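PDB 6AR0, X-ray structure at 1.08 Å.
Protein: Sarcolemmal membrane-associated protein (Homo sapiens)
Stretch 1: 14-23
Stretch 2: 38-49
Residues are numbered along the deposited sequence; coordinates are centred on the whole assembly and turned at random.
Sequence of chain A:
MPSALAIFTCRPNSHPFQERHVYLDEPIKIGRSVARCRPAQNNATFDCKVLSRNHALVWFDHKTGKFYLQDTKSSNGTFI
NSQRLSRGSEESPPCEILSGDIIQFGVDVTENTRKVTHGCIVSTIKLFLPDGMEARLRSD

Stretch 1, residues 14-23: SHPFQERHVY
Stretch 2 38-49: RPAQNNATFDCK

The two stretches run in roughly opposed directions: strand 20-23 and the strand through Thr 45 and Phe 46 lie at 140°, and at 9.1 Å they are too far apart to pair as neighbours in a sheet. Much of the contact is carried by a type I turn, Ala 40 to Asn 43, and by the side chain of Arg 20. CA atoms come closest at Arg 20–Gln 41 (4.6 Å) and Val 22–Asn 42 (4.5 Å), then part to 7.3 Å at Phe 17–Phe 46 and 7.1 Å at His 15–Cys 48, where side chains make the contact.

The turn takes phi/psi of -57/-36 at Gln 41 and -92/16 at Asn 42, closed by Asn 43 N to Ala 40 O at 3.1 Å. Its Gln 41 O is left facing the strand and accepts from His 21 N at 2.9 Å. Gln 41 O also lies 3.3 Å from Arg 20 CA, while His 21 O receives a CA-H contact from Asn 42 CA at 3.4 Å. Water completes this end: one molecule donates to His 21 O (2.9 Å) and Gln 41 OE1 (3.0 Å), another to Tyr 23 O (3.1 Å) and Asn 42 O (2.8 Å).

Arg 20, chi m, m, t, then 83°, is buried, and backbone carbonyls satisfy its donors in place of a carboxylate. NH1 donates to Asn 43 O (2.9 Å) and Thr 45 O (2.8 Å); NH2 also reaches Thr 45 O (3.1 Å), so that oxygen takes a fork. NE gives a weak bond to Gln 18 O within its own stretch, at 2.9 Å. The acceptors across the contact lie near the guanidinium plane, leaving one face to Ala 40 N and the opposite face to the Phe 46 ring, with NH2 3.5 Å from Phe 46 CD1.

The side chain of Asn 43 (chi1 p, 73°) ties together backbone on both sides of it in sequence. Its OD1 accepts from Ala 40 N (3.1 Å) and Thr 45 N (3.0 Å), and its ND2 donates to Arg 38 O (3.0 Å), linking the turn to the residues that flank it. Val 22, chi1 t, packs CG2 3.5 Å from Asn 43 O.

Phe 46 (m, chi2 -84°) turns its edge to the face of Phe 17 (p, chi2 -89°), centroids 5.0 Å apart and planes at 75°. Beyond them His 15 (t, chi2 70°) gives a weak bond from NE2 to Asp 47 O at 3.0 Å. Asp 47 O also accepts, at 2.9 Å, from a water that donates to Pro 16 O at 2.8 Å. Cys 48 (t) places SG obliquely, 4.4 Å from the imidazole centroid of His 15.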

ATOM      1  N   SER A  14       1.947   4.351 -12.184  1.00 10.28           N
ATOM      2  CA  SER A  14       0.987   4.629 -11.138  1.00  9.20           C
ATOM      3  C   SER A  14       0.159   5.865 -11.447  1.00  9.21           C
ATOM      4  O   SER A  14       0.632   6.830 -12.058  1.00 10.53           O
ATOM      5  CB  SER A  14       1.737   4.915  -9.845  1.00  9.18           C
ATOM      6  OG  SER A  14       0.879   5.044  -8.739  1.00  8.47           O
ATOM      7  N   HIS A  15      -1.075   5.843 -10.979  1.00  9.28           N
ATOM      8  CA  HIS A  15      -1.787   7.082 -10.749  1.00  9.24           C
ATOM      9  C   HIS A  15      -0.914   7.976  -9.862  1.00  9.18           C
ATOM     10  O   HIS A  15      -0.294   7.481  -8.915  1.00  9.12           O
ATOM     11  CB  HIS A  15      -3.089   6.706 -10.045  1.00 10.15           C
ATOM     12  CG  HIS A  15      -4.033   7.830  -9.841  1.00 11.98           C
ATOM     13  ND1 HIS A  15      -4.721   8.440 -10.865  1.00 14.50           N
ATOM     14  CD2 HIS A  15      -4.473   8.394  -8.694  1.00 14.87           C
ATOM     15  CE1 HIS A  15      -5.518   9.366 -10.353  1.00 16.14           C
ATOM     16  NE2 HIS A  15      -5.380   9.357  -9.041  1.00 17.27           N
ATOM     17  N   PRO A  16      -0.808   9.272 -10.134  1.00  9.81           N
ATOM     18  CA  PRO A  16       0.193  10.077  -9.418  1.00  9.92           C
ATOM     19  C   PRO A  16      -0.089  10.214  -7.929  1.00  9.98           C
ATOM     20  O   PRO A  16      -1.231  10.398  -7.502  1.00 10.59           O
ATOM     21  CB  PRO A  16       0.105  11.434 -10.115  1.00 11.78           C
ATOM     22  CG  PRO A  16      -0.339  11.069 -11.497  1.00 13.35           C
ATOM     23  CD  PRO A  16      -1.368  10.009 -11.281  1.00 11.86           C
ATOM     24  N   PHE A  17       0.984  10.155  -7.141  1.00  9.45           N
ATOM     25  CA  PHE A  17       0.938  10.514  -5.732  1.00  9.98           C
ATOM     26  C   PHE A  17       2.313  11.010  -5.330  1.00  9.35           C
ATOM     27  O   PHE A  17       3.311  10.696  -5.983  1.00 11.64           O
ATOM     28  CB  PHE A  17       0.475   9.353  -4.824  1.00  9.58           C
ATOM     29  CG  PHE A  17       1.437   8.192  -4.737  1.00  8.73           C
ATOM     30  CD1 PHE A  17       1.365   7.133  -5.636  1.00  8.81           C
ATOM     31  CD2 PHE A  17       2.390   8.150  -3.735  1.00  8.62           C
ATOM     32  CE1 PHE A  17       2.218   6.057  -5.525  1.00 10.05           C
ATOM     33  CE2 PHE A  17       3.245   7.076  -3.624  1.00  8.96           C
ATOM     34  CZ  PHE A  17       3.158   6.025  -4.510  1.00  9.00           C
ATOM     35  N   GLN A  18       2.360  11.780  -4.247  1.00  9.86           N
ATOM     36  CA  GLN A  18       3.621  12.274  -3.718  1.00  9.94           C
ATOM     37  C   GLN A  18       4.177  11.311  -2.675  1.00  9.21           C
ATOM     38  O   GLN A  18       3.431  10.682  -1.917  1.00  9.20           O
ATOM     39  CB  GLN A  18       3.451  13.672  -3.121  1.00 12.88           C
ATOM     40  CG  GLN A  18       2.942  14.705  -4.117  1.00 17.36           C
ATOM     41  CD  GLN A  18       3.826  14.821  -5.355  1.00 29.31           C
ATOM     42  OE1 GLN A  18       5.033  15.051  -5.254  1.00 27.61           O
ATOM     43  NE2 GLN A  18       3.224  14.661  -6.532  1.00 34.77           N
ATOM     44  N   GLU A  19       5.502  11.230  -2.629  1.00  9.68           N
ATOM     45  CA  GLU A  19       6.203  10.277  -1.776  1.00  9.09           C
ATOM     46  C   GLU A  19       5.725  10.361  -0.332  1.00  9.08           C
ATOM     47  O   GLU A  19       5.562  11.452   0.230  1.00 10.12           O
ATOM     48  CB  GLU A  19       7.696  10.588  -1.853  1.00 10.98           C
ATOM     49  CG  GLU A  19       8.578   9.749  -0.955  1.00 11.26           C
ATOM     50  CD  GLU A  19      10.052  10.015  -1.215  1.00 12.77           C
ATOM     51  OE1 GLU A  19      10.404  10.371  -2.365  1.00 16.94           O
ATOM     52  OE2 GLU A  19      10.853   9.894  -0.275  1.00 13.82           O
ATOM     53  N   ARG A  20       5.551   9.192   0.288  1.00  7.75           N
ATOM     54  CA  ARG A  20       5.043   9.094   1.649  1.00  7.66           C
ATOM     55  C   ARG A  20       6.125   8.549   2.569  1.00  7.91           C
ATOM     56  O   ARG A  20       6.820   7.590   2.222  1.00  8.41           O
ATOM     57  CB  ARG A  20       3.816   8.183   1.724  1.00  7.87           C
ATOM     58  CG  ARG A  20       2.747   8.492   0.696  1.00  8.17           C
ATOM     59  CD  ARG A  20       2.197   9.911   0.859  1.00  8.34           C
ATOM     60  NE  ARG A  20       1.175  10.212  -0.141  1.00  8.63           N
ATOM     61  CZ  ARG A  20      -0.114   9.872  -0.047  1.00  8.16           C
ATOM     62  NH1 ARG A  20      -0.576   9.236   1.013  1.00  8.75           N
ATOM     63  NH2 ARG A  20      -0.945  10.163  -1.031  1.00  9.24           N
ATOM     64  N   HIS A  21       6.264   9.171   3.735  1.00  7.62           N
ATOM     65  CA  HIS A  21       7.142   8.712   4.810  1.00  7.88           C
ATOM     66  C   HIS A  21       6.225   8.271   5.943  1.00  7.46           C
ATOM     67  O   HIS A  21       5.793   9.088   6.749  1.00  8.55           O
ATOM     68  CB  HIS A  21       8.109   9.817   5.270  1.00  8.36           C
ATOM     69  CG  HIS A  21       9.099  10.215   4.223  1.00  9.38           C
ATOM     70  ND1 HIS A  21      10.027  11.219   4.412  1.00 10.72           N
ATOM     71  CD2 HIS A  21       9.296   9.740   2.971  1.00 10.22           C
ATOM     72  CE1 HIS A  21      10.760  11.332   3.316  1.00 10.24           C
ATOM     73  NE2 HIS A  21      10.345  10.439   2.434  1.00  9.85           N
ATOM     74  N   VAL A  22       5.896   6.982   5.960  1.00  7.33           N
ATOM     75  CA  VAL A  22       4.838   6.443   6.817  1.00  7.61           C
ATOM     76  C   VAL A  22       5.488   5.713   7.984  1.00  6.90           C
ATOM     77  O   VAL A  22       6.019   4.613   7.822  1.00  8.49           O
ATOM     78  CB  VAL A  22       3.900   5.502   6.045  1.00  7.92           C
ATOM     79  CG1 VAL A  22       2.795   4.974   6.960  1.00  9.28           C
ATOM     80  CG2 VAL A  22       3.302   6.194   4.831  1.00  8.90           C
ATOM     81  N   TYR A  23       5.417   6.298   9.172  1.00  8.21           N
ATOM     82  CA  TYR A  23       5.927   5.647  10.365  1.00  8.12           C
ATOM     83  C   TYR A  23       4.931   4.612  10.873  1.00  8.57           C
ATOM     84  O   TYR A  23       3.712   4.801  10.813  1.00 10.59           O
ATOM     85  CB  TYR A  23       6.250   6.698  11.426  1.00  8.84           C
ATOM     86  CG  TYR A  23       7.420   7.540  11.003  1.00  9.57           C
ATOM     87  CD1 TYR A  23       8.709   7.054  11.122  1.00 10.82           C
ATOM     88  CD2 TYR A  23       7.238   8.806  10.450  1.00 10.90           C
ATOM     89  CE1 TYR A  23       9.795   7.812  10.713  1.00 12.42           C
ATOM     90  CE2 TYR A  23       8.323   9.570  10.041  1.00 13.68           C
ATOM     91  CZ  TYR A  23       9.587   9.072  10.185  1.00 11.94           C
ATOM     92  OH  TYR A  23      10.673   9.833   9.797  1.00 15.11           O
ATOM     93  N   ARG A  38      -7.775  12.283   4.546  1.00 13.45           N
ATOM     94  CA  ARG A  38      -7.208  12.762   3.307  1.00 12.54           C
ATOM     95  C   ARG A  38      -5.734  12.398   3.199  1.00 11.91           C
ATOM     96  O   ARG A  38      -5.084  12.051   4.193  1.00 12.86           O
ATOM     97  CB  ARG A  38      -7.348  14.284   3.237  1.00 15.05           C
ATOM     98  CG  ARG A  38      -8.798  14.759   3.281  1.00 16.38           C
ATOM     99  CD  ARG A  38      -9.598  14.169   2.129  1.00 13.57           C
ATOM    100  NE  ARG A  38     -10.929  14.755   2.019  1.00 15.36           N
ATOM    101  CZ  ARG A  38     -11.849  14.361   1.149  1.00 14.28           C
ATOM    102  NH1 ARG A  38     -11.583  13.389   0.296  1.00 15.15           N
ATOM    103  NH2 ARG A  38     -13.031  14.952   1.116  1.00 17.69           N
ATOM    104  N   PRO A  39      -5.179  12.437   1.990  1.00 10.94           N
ATOM    105  CA  PRO A  39      -3.751  12.144   1.822  1.00 11.49           C
ATOM    106  C   PRO A  39      -2.877  13.086   2.633  1.00 11.72           C
ATOM    107  O   PRO A  39      -3.156  14.276   2.747  1.00 13.88           O
ATOM    108  CB  PRO A  39      -3.529  12.349   0.320  1.00 12.24           C
ATOM    109  CG  PRO A  39      -4.870  12.131  -0.289  1.00 13.08           C
ATOM    110  CD  PRO A  39      -5.844  12.674   0.700  1.00 12.86           C
ATOM    111  N   ALA A  40      -1.793  12.541   3.166  1.00 11.75           N
ATOM    112  CA  ALA A  40      -0.766  13.325   3.834  1.00 13.25           C
ATOM    113  C   ALA A  40       0.549  12.573   3.711  1.00 12.50           C
ATOM    114  O   ALA A  40       0.574  11.370   3.448  1.00 11.57           O
ATOM    115  CB  ALA A  40      -1.090  13.548   5.312  1.00 15.29           C
ATOM    116  N   GLN A  41       1.656  13.287   3.926  1.00 13.90           N
ATOM    117  CA  GLN A  41       2.965  12.653   3.802  1.00 13.76           C
ATOM    118  C   GLN A  41       3.103  11.451   4.724  1.00 13.29           C
ATOM    119  O   GLN A  41       3.794  10.476   4.385  1.00 13.00           O
ATOM    120  CB  GLN A  41       4.061  13.649   4.125  1.00 14.79           C
ATOM    121  CG  GLN A  41       5.428  13.010   4.189  1.00 15.86           C
ATOM    122  CD  GLN A  41       6.493  14.031   4.468  1.00 17.52           C
ATOM    123  OE1 GLN A  41       7.203  13.959   5.466  1.00 18.47           O
ATOM    124  NE2 GLN A  41       6.615  15.003   3.580  1.00 16.95           N
ATOM    125  N   ASN A  42       2.520  11.510   5.916  1.00 14.31           N
ATOM    126  CA  ASN A  42       2.722  10.451   6.889  1.00 14.75           C
ATOM    127  C   ASN A  42       1.673   9.366   6.816  1.00 13.83           C
ATOM    128  O   ASN A  42       1.575   8.569   7.758  1.00 15.92           O
ATOM    129  CB  ASN A  42       2.806  11.017   8.309  1.00 17.82           C
ATOM    130  CG  ASN A  42       1.480  11.538   8.808  1.00 17.97           C
ATOM    131  OD1 ASN A  42       0.585  11.844   8.020  1.00 22.01           O
ATOM    132  ND2 ASN A  42       1.348  11.651  10.127  1.00 23.71           N
ATOM    133  N   ASN A  43       0.906   9.284   5.722  1.00 12.51           N
ATOM    134  CA  ASN A  43      -0.104   8.246   5.641  1.00 11.87           C
ATOM    135  C   ASN A  43      -0.106   7.580   4.274  1.00 10.38           C
ATOM    136  O   ASN A  43       0.646   7.953   3.356  1.00  9.83           O
ATOM    137  CB  ASN A  43      -1.484   8.746   6.098  1.00 12.41           C
ATOM    138  CG  ASN A  43      -2.162   9.688   5.109  1.00 11.82           C
ATOM    139  OD1 ASN A  43      -2.028   9.564   3.887  1.00 10.68           O
ATOM    140  ND2 ASN A  43      -2.950  10.616   5.644  1.00 13.11           N
ATOM    141  N   ALA A  44      -0.938   6.551   4.184  1.00  8.29           N
ATOM    142  CA  ALA A  44      -1.115   5.754   2.987  1.00  8.14           C
ATOM    143  C   ALA A  44      -2.548   5.872   2.490  1.00  7.19           C
ATOM    144  O   ALA A  44      -3.164   4.896   2.061  1.00  8.61           O
ATOM    145  CB  ALA A  44      -0.674   4.311   3.217  1.00  9.36           C
ATOM    146  N   THR A  45      -3.071   7.091   2.546  1.00  7.96           N
ATOM    147  CA  THR A  45      -4.373   7.435   1.997  1.00  8.20           C
ATOM    148  C   THR A  45      -4.157   8.100   0.645  1.00  8.22           C
ATOM    149  O   THR A  45      -3.345   9.026   0.524  1.00  8.39           O
ATOM    150  CB  THR A  45      -5.125   8.371   2.940  1.00  8.43           C
ATOM    151  OG1 THR A  45      -5.294   7.714   4.198  1.00 10.21           O
ATOM    152  CG2 THR A  45      -6.489   8.755   2.373  1.00  9.65           C
ATOM    153  N   PHE A  46      -4.861   7.620  -0.377  1.00  7.81           N
ATOM    154  CA  PHE A  46      -4.611   8.044  -1.749  1.00  8.00           C
ATOM    155  C   PHE A  46      -5.883   8.550  -2.412  1.00  9.01           C
ATOM    156  O   PHE A  46      -6.944   7.917  -2.319  1.00  9.13           O
ATOM    157  CB  PHE A  46      -4.033   6.900  -2.592  1.00  9.27           C
ATOM    158  CG  PHE A  46      -2.724   6.370  -2.068  1.00  7.87           C
ATOM    159  CD1 PHE A  46      -1.515   6.987  -2.383  1.00  9.01           C
ATOM    160  CD2 PHE A  46      -2.701   5.262  -1.237  1.00  7.96           C
ATOM    161  CE1 PHE A  46      -0.326   6.500  -1.877  1.00  8.84           C
ATOM    162  CE2 PHE A  46      -1.507   4.791  -0.727  1.00  8.59           C
ATOM    163  CZ  PHE A  46      -0.323   5.407  -1.058  1.00  8.78           C
ATOM    164  N   ASP A  47      -5.766   9.678  -3.090  1.00  9.56           N
ATOM    165  CA  ASP A  47      -6.825  10.163  -3.966  1.00 10.41           C
ATOM    166  C   ASP A  47      -6.704   9.351  -5.248  1.00 10.01           C
ATOM    167  O   ASP A  47      -5.889   9.656  -6.128  1.00 12.32           O
ATOM    168  CB  ASP A  47      -6.632  11.653  -4.199  1.00 11.35           C
ATOM    169  CG  ASP A  47      -7.674  12.246  -5.090  1.00 14.16           C
ATOM    170  OD1 ASP A  47      -8.617  11.517  -5.485  1.00 14.76           O
ATOM    171  OD2 ASP A  47      -7.550  13.454  -5.380  1.00 16.51           O
ATOM    172  N   CYS A  48      -7.481   8.268  -5.324  1.00 10.19           N
ATOM    173  CA  CYS A  48      -7.416   7.313  -6.431  1.00 10.52           C
ATOM    174  C   CYS A  48      -8.724   6.544  -6.436  1.00 10.21           C
ATOM    175  O   CYS A  48      -9.076   5.914  -5.436  1.00 11.09           O
ATOM    176  CB  CYS A  48      -6.236   6.353  -6.235  1.00 11.50           C
ATOM    177  SG  CYS A  48      -6.065   5.090  -7.510  1.00 13.27           S
ATOM    178  N   LYS A  49      -9.420   6.581  -7.571  1.00 12.26           N
ATOM    179  CA  LYS A  49     -10.791   6.100  -7.641  1.00 12.93           C
ATOM    180  C   LYS A  49     -10.900   4.613  -7.343  1.00 12.10           C
ATOM    181  O   LYS A  49     -11.922   4.159  -6.806  1.00 14.03           O
ATOM    182  CB  LYS A  49     -11.343   6.385  -9.042  1.00 14.63           C
ATOM    183  CG  LYS A  49     -12.821   6.126  -9.174  1.00 15.62           C
ATOM    184  CD  LYS A  49     -13.344   6.449 -10.555  1.00 18.13           C
ATOM    185  CE  LYS A  49     -14.829   6.174 -10.645  1.00 20.61           C
ATOM    186  NZ  LYS A  49     -15.295   6.261 -12.041  1.00 21.32           N
TER
HETATM  187  O   HOH W   1      -3.073   9.551  -5.530  1.00 11.86           O
HETATM  188  O   HOH W   2       6.360  11.831   7.456  1.00 15.81           O
HETATM  189  O   HOH W   3       2.927   7.689  10.030  1.00 16.67           O